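Local coordinates for putative type VI secretion protein (Escherichia coli, PDB 6SKI) that probably hydrolyses phospholipids as a toxic type VI secretion effector, loaded onto the VgrG spike for delivery, at residues D44-R50 with S94-S100. Residues are numbered along the deposited sequence; the frame is centred on the assembly and turned at random.
Sequences DGTGNNR and SYRGYYS
Two irregular loops lie side by side in antiparallel sense here, joined by a buried polar bond at one end and by sparse, weak hydrogen bonds along the rest. Residues 44-50 follow strand 22-43 of the central sheet, and residues 94-100 lead into helix 101-108. At the buried end, Ser100 OG donates to Asp44 OD1, 2.5 Å away, meeting that oxygen's syn lone pair; the hydroxyl oxygen is 2.8 Å from Asp44 OD2 as well. Ser100 immediately precedes the helix, so this bond ties the helix start to the end of the strand.

Backbone pairing is slight: Gly97 N reaches Asn49 O at 3.3 Å, weak in length though nearly straight at 173°. Beyond it, Asn48 projects onto Tyr99. Its CB sits 3.7 Å from Tyr99 CE1, and its amide stands over one ring face with the two planes 87° apart; the ring also stacks with His103. The Arg96 chain, extended with CG anti to the backbone N (chi1 -166°), lays its guanidinium against the other loop, where Asn49 CA lies 4.1 Å above the centre of the guanidinium plane. Arg50, bent at chi3, crosses Arg96 and sends weak bonds to Ser94 O from NE (3.2 Å) and NH2 (3.3 Å).

The side chain of Thr46 comes near, without touching, a probable Ser-His-Asp triad, consistent with a loop at the C-terminal ends of an alpha/beta-hydrolase's parallel strands. The chemistry thus grades from a buried carboxylate-hydroxyl bond to a more open end, where two like-charged arginines meet, probably tolerated through solvent.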
# COMPACT_ATOMS: atom_id res chain seq x y z
N ASP A 44 1.76 2.23 -2.84
CA ASP A 44 1.94 0.79 -2.85
C ASP A 44 2.11 0.27 -1.43
O ASP A 44 2.34 1.02 -0.48
CB ASP A 44 3.16 0.42 -3.69
CG ASP A 44 3.05 -0.96 -4.29
OD1 ASP A 44 2.16 -1.73 -3.86
OD2 ASP A 44 3.85 -1.28 -5.19
N GLY A 45 1.97 -1.04 -1.29
CA GLY A 45 2.43 -1.74 -0.11
C GLY A 45 3.84 -2.22 -0.32
O GLY A 45 4.66 -1.53 -0.94
N THR A 46 4.14 -3.41 0.17
CA THR A 46 5.36 -4.02 -0.30
C THR A 46 5.15 -4.49 -1.74
O THR A 46 4.05 -4.87 -2.15
CB THR A 46 5.78 -5.19 0.60
OG1 THR A 46 5.53 -4.84 1.96
CG2 THR A 46 7.25 -5.49 0.43
N GLY A 47 6.22 -4.46 -2.52
CA GLY A 47 6.12 -4.85 -3.91
C GLY A 47 7.18 -5.86 -4.28
O GLY A 47 7.33 -6.87 -3.59
N ASN A 48 7.93 -5.59 -5.34
CA ASN A 48 9.06 -6.44 -5.72
C ASN A 48 10.27 -6.09 -4.85
O ASN A 48 11.38 -5.85 -5.32
CB ASN A 48 9.36 -6.28 -7.20
CG ASN A 48 9.61 -7.60 -7.88
OD1 ASN A 48 10.09 -8.55 -7.26
ND2 ASN A 48 9.29 -7.68 -9.16
N ASN A 49 10.02 -6.09 -3.54
CA ASN A 49 11.00 -5.66 -2.55
C ASN A 49 10.87 -6.53 -1.32
O ASN A 49 9.84 -7.18 -1.09
CB ASN A 49 10.81 -4.19 -2.16
CG ASN A 49 10.85 -3.25 -3.35
OD1 ASN A 49 10.03 -2.34 -3.46
ND2 ASN A 49 11.80 -3.47 -4.24
N ARG A 50 11.93 -6.55 -0.52
CA ARG A 50 11.88 -7.18 0.79
C ARG A 50 11.41 -6.17 1.83
O ARG A 50 11.56 -4.96 1.68
CB ARG A 50 13.24 -7.74 1.18
CG ARG A 50 13.83 -8.69 0.16
CD ARG A 50 15.19 -9.20 0.60
NE ARG A 50 15.37 -10.61 0.27
CZ ARG A 50 15.67 -11.06 -0.94
NH1 ARG A 50 15.83 -10.22 -1.95
NH2 ARG A 50 15.81 -12.37 -1.14
N SER A 94 15.59 -12.78 3.30
CA SER A 94 14.19 -12.88 3.69
C SER A 94 13.28 -13.02 2.47
O SER A 94 13.76 -13.18 1.35
CB SER A 94 13.77 -11.67 4.52
OG SER A 94 13.87 -11.94 5.90
N TYR A 95 11.98 -12.94 2.70
CA TYR A 95 11.01 -13.08 1.63
C TYR A 95 10.98 -11.81 0.79
O TYR A 95 10.88 -10.70 1.32
CB TYR A 95 9.63 -13.37 2.20
CG TYR A 95 8.50 -13.30 1.19
CD1 TYR A 95 7.65 -12.21 1.15
CD2 TYR A 95 8.29 -14.33 0.29
CE1 TYR A 95 6.62 -12.14 0.24
CE2 TYR A 95 7.27 -14.27 -0.63
CZ TYR A 95 6.43 -13.17 -0.65
OH TYR A 95 5.41 -13.11 -1.57
N ARG A 96 11.05 -11.97 -0.53
CA ARG A 96 10.84 -10.89 -1.48
C ARG A 96 9.53 -11.11 -2.20
O ARG A 96 9.26 -12.21 -2.70
CB ARG A 96 11.98 -10.79 -2.49
CG ARG A 96 11.98 -9.49 -3.27
CD ARG A 96 12.73 -9.61 -4.58
NE ARG A 96 13.15 -8.32 -5.10
CZ ARG A 96 14.04 -7.52 -4.52
NH1 ARG A 96 14.63 -7.87 -3.39
NH2 ARG A 96 14.35 -6.36 -5.08
N GLY A 97 8.71 -10.06 -2.27
CA GLY A 97 7.43 -10.14 -2.93
C GLY A 97 7.52 -9.88 -4.42
O GLY A 97 8.59 -9.64 -4.98
N TYR A 98 6.37 -9.94 -5.06
CA TYR A 98 6.24 -9.69 -6.49
C TYR A 98 5.54 -8.35 -6.69
O TYR A 98 5.18 -7.66 -5.73
CB TYR A 98 5.48 -10.83 -7.16
CG TYR A 98 5.59 -10.89 -8.66
CD1 TYR A 98 6.83 -10.87 -9.28
CD2 TYR A 98 4.46 -10.97 -9.46
CE1 TYR A 98 6.94 -10.93 -10.66
CE2 TYR A 98 4.56 -11.03 -10.83
CZ TYR A 98 5.80 -11.01 -11.42
OH TYR A 98 5.89 -11.06 -12.79
N TYR A 99 5.36 -7.98 -7.95
CA TYR A 99 4.65 -6.75 -8.27
C TYR A 99 3.23 -6.81 -7.73
O TYR A 99 2.53 -7.81 -7.90
CB TYR A 99 4.64 -6.55 -9.78
CG TYR A 99 5.98 -6.20 -10.35
CD1 TYR A 99 6.75 -5.19 -9.80
CD2 TYR A 99 6.50 -6.88 -11.44
CE1 TYR A 99 7.98 -4.86 -10.31
CE2 TYR A 99 7.73 -6.57 -11.96
CZ TYR A 99 8.47 -5.55 -11.40
OH TYR A 99 9.70 -5.23 -11.91
N SER A 100 2.81 -5.74 -7.07
CA SER A 100 1.47 -5.67 -6.52
C SER A 100 0.50 -5.22 -7.60
O SER A 100 0.88 -5.01 -8.76
CB SER A 100 1.44 -4.73 -5.31
OG SER A 100 2.28 -3.61 -5.52